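Local coordinates for protein lysozyme (Asticcacaulis excentricus, PDB 6H9D) that is the muramidase domain of the morphogenesis protein SpmX, a phage-type lysozyme of a peptidoglycan-hydrolysing family, derived from a phage lysin and probably detoxified, at residues L20-A24 and G45-A50. Residues are numbered along the deposited sequence; the frame is centred on the assembly and turned at random.
Sequences LRQQA and GARVTA
Q22 to A24 and A46 to V48 run antiparallel, joined as a single beta bridge at Q23 and R47: V48 N donates to Q22 O at 2.9 Å and A24 N to A46 O at 3.0 Å, so that two bonds flank the bridged pair. A third, softer backbone tie is the CA-H of R47, whose CA lies 3.2 Å from Q22 O; that carbonyl thus receives both an N-H and a C-H from consecutive residues. Over the bridge, the two long polar side chains meet. The Q23 chain starts out with CG opposite the backbone N (chi1 174°) and then bends at chi2, which swings its amide over towards R47. There OE1 accepts from R47 NE at 3.2 Å in a nearly straight bond (164° at the hydrogen), the oxygen lying at the guanidinium edge, slightly out of its plane, while amide and guanidinium planes are turned 64° apart. Because NE can only donate, this bond sets OE1 toward the arginine and leaves Q23 NE2 to donate to water 1, which also accepts from G45 N and donates to A24 O, closing the end of the pairing. In the phage lysozyme fold this is the small beta-rich lobe: the segment 45-50 leads out of the sheet region into the long helix 50-71, where T49 serves as N-cap through OG1 to D52 N. Apolar groups of A24, A46 and V48 touch I34 of strand 32-35. A24 CB meets A46 CB at 4.2 Å, V48 CG2 packs loosely against L20 CD1 (4.4 Å), and L20 CD2 reaches A50 CB. The same V48 methyl, CG2, sits 3.6 Å from the carbonyl oxygen R21 O. Helix 50-71 offers A53 to L20 and L56 to V48.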
ATOM      1  N   LEU A  20       5.647  13.499  -3.918  1.00 42.00           N
ATOM      2  CA  LEU A  20       6.803  13.818  -3.049  1.00 41.49           C
ATOM      3  C   LEU A  20       6.669  15.212  -2.427  1.00 45.16           C
ATOM      4  O   LEU A  20       6.509  16.163  -3.165  1.00 43.08           O
ATOM      5  CB  LEU A  20       8.093  13.717  -3.862  1.00 40.62           C
ATOM      6  CG  LEU A  20       9.313  14.319  -3.177  1.00 43.09           C
ATOM      7  CD1 LEU A  20       9.656  13.550  -1.927  1.00 44.77           C
ATOM      8  CD2 LEU A  20      10.505  14.379  -4.104  1.00 48.11           C
ATOM      9  N   ARG A  21       6.743  15.294  -1.102  1.00 30.00           N
ATOM     10  CA  ARG A  21       6.747  16.584  -0.387  1.00 30.00           C
ATOM     11  C   ARG A  21       8.158  16.749   0.168  1.00 30.00           C
ATOM     12  O   ARG A  21       8.507  16.039   1.096  1.00 30.00           O
ATOM     13  CB  ARG A  21       5.698  16.623   0.726  1.00 30.00           C
ATOM     14  CG  ARG A  21       4.267  16.474   0.235  1.00 30.00           C
ATOM     15  CD  ARG A  21       3.796  17.606  -0.663  1.00 30.00           C
ATOM     16  NE  ARG A  21       3.825  18.896   0.020  1.00 30.00           N
ATOM     17  CZ  ARG A  21       2.872  19.330   0.832  1.00 30.00           C
ATOM     18  NH1 ARG A  21       1.807  18.576   1.072  1.00 30.00           N
ATOM     19  NH2 ARG A  21       2.981  20.519   1.412  1.00 30.00           N
ATOM     20  N   GLN A  22       8.943  17.643  -0.421  1.00 36.38           N
ATOM     21  CA  GLN A  22      10.353  17.836  -0.020  1.00 45.05           C
ATOM     22  C   GLN A  22      10.445  18.610   1.286  1.00 37.69           C
ATOM     23  O   GLN A  22      11.474  18.539   1.889  1.00 39.13           O
ATOM     24  CB  GLN A  22      11.125  18.595  -1.093  1.00 49.31           C
ATOM     25  CG  GLN A  22      11.705  17.700  -2.175  1.00 56.94           C
ATOM     26  CD  GLN A  22      11.686  18.421  -3.496  1.00 69.71           C
ATOM     27  OE1 GLN A  22      11.650  19.643  -3.552  1.00 72.35           O
ATOM     28  NE2 GLN A  22      11.697  17.668  -4.577  1.00 62.07           N
ATOM     29  N   GLN A  23       9.379  19.290   1.687  1.00 44.23           N
ATOM     30  CA  GLN A  23       9.431  20.113   2.913  1.00 45.73           C
ATOM     31  C   GLN A  23       8.336  19.681   3.882  1.00 39.67           C
ATOM     32  O   GLN A  23       7.230  19.478   3.451  1.00 39.72           O
ATOM     33  CB  GLN A  23       9.267  21.589   2.557  1.00 50.20           C
ATOM     34  CG  GLN A  23       9.154  22.484   3.773  1.00 57.30           C
ATOM     35  CD  GLN A  23      10.510  22.936   4.244  1.00 72.32           C
ATOM     36  OE1 GLN A  23      11.271  23.538   3.496  1.00 81.73           O
ATOM     37  NE2 GLN A  23      10.832  22.629   5.487  1.00 60.88           N
ATOM     38  N   ALA A  24       8.682  19.581   5.158  1.00 37.09           N
ATOM     39  CA  ALA A  24       7.740  19.175   6.215  1.00 37.95           C
ATOM     40  C   ALA A  24       6.583  20.167   6.275  1.00 46.62           C
ATOM     41  O   ALA A  24       6.847  21.356   6.382  1.00 43.16           O
ATOM     42  CB  ALA A  24       8.457  19.130   7.530  1.00 41.98           C
ATOM     43  N   GLY A  45      10.360  21.858   9.916  1.00 42.05           N
ATOM     44  CA  GLY A  45      11.533  22.442   9.206  1.00 43.30           C
ATOM     45  C   GLY A  45      12.389  21.411   8.482  1.00 41.54           C
ATOM     46  O   GLY A  45      13.396  21.759   7.873  1.00 36.80           O
ATOM     47  N   ALA A  46      12.004  20.141   8.565  1.00 38.58           N
ATOM     48  CA  ALA A  46      12.769  19.057   7.916  1.00 35.10           C
ATOM     49  C   ALA A  46      12.643  19.146   6.396  1.00 33.38           C
ATOM     50  O   ALA A  46      11.636  19.606   5.913  1.00 36.08           O
ATOM     51  CB  ALA A  46      12.310  17.719   8.420  1.00 36.08           C
ATOM     52  N   ARG A  47      13.684  18.728   5.691  1.00 41.59           N
ATOM     53  CA  ARG A  47      13.692  18.726   4.212  1.00 50.04           C
ATOM     54  C   ARG A  47      14.206  17.359   3.752  1.00 44.80           C
ATOM     55  O   ARG A  47      15.050  16.802   4.445  1.00 40.67           O
ATOM     56  CB  ARG A  47      14.573  19.858   3.674  1.00 53.80           C
ATOM     57  CG  ARG A  47      14.105  21.271   3.997  1.00 65.74           C
ATOM     58  CD  ARG A  47      15.015  22.353   3.413  1.00 74.16           C
ATOM     59  NE  ARG A  47      14.371  23.544   2.858  1.00 79.70           N
ATOM     60  CZ  ARG A  47      14.947  24.417   2.032  1.00 79.56           C
ATOM     61  NH1 ARG A  47      16.125  24.156   1.491  1.00 72.22           N
ATOM     62  NH2 ARG A  47      14.343  25.551   1.736  1.00 78.10           N
ATOM     63  N   VAL A  48      13.700  16.848   2.632  1.00 36.25           N
ATOM     64  CA  VAL A  48      14.179  15.532   2.134  1.00 37.96           C
ATOM     65  C   VAL A  48      14.442  15.576   0.634  1.00 40.68           C
ATOM     66  O   VAL A  48      13.753  16.282  -0.071  1.00 37.66           O
ATOM     67  CB  VAL A  48      13.167  14.406   2.394  1.00 37.31           C
ATOM     68  CG1 VAL A  48      13.011  14.064   3.856  1.00 39.54           C
ATOM     69  CG2 VAL A  48      11.832  14.709   1.764  1.00 35.53           C
ATOM     70  N   THR A  49      15.424  14.798   0.205  1.00 41.04           N
ATOM     71  CA  THR A  49      15.644  14.553  -1.237  1.00 42.25           C
ATOM     72  C   THR A  49      14.771  13.355  -1.634  1.00 43.89           C
ATOM     73  O   THR A  49      14.222  12.683  -0.748  1.00 36.80           O
ATOM     74  CB  THR A  49      17.095  14.165  -1.521  1.00 39.83           C
ATOM     75  OG1 THR A  49      17.382  12.977  -0.800  1.00 39.82           O
ATOM     76  CG2 THR A  49      18.080  15.227  -1.102  1.00 41.01           C
ATOM     77  N   ALA A  50      14.661  13.090  -2.930  1.00 40.51           N
ATOM     78  CA  ALA A  50      13.894  11.916  -3.379  1.00 42.53           C
ATOM     79  C   ALA A  50      14.500  10.671  -2.722  1.00 39.32           C
ATOM     80  O   ALA A  50      13.762   9.828  -2.319  1.00 38.74           O
ATOM     81  CB  ALA A  50      13.933  11.840  -4.877  1.00 47.22           C
TER
HETATM   82  O   HOH W   1       8.841  22.567   7.572  1.00 45.19           O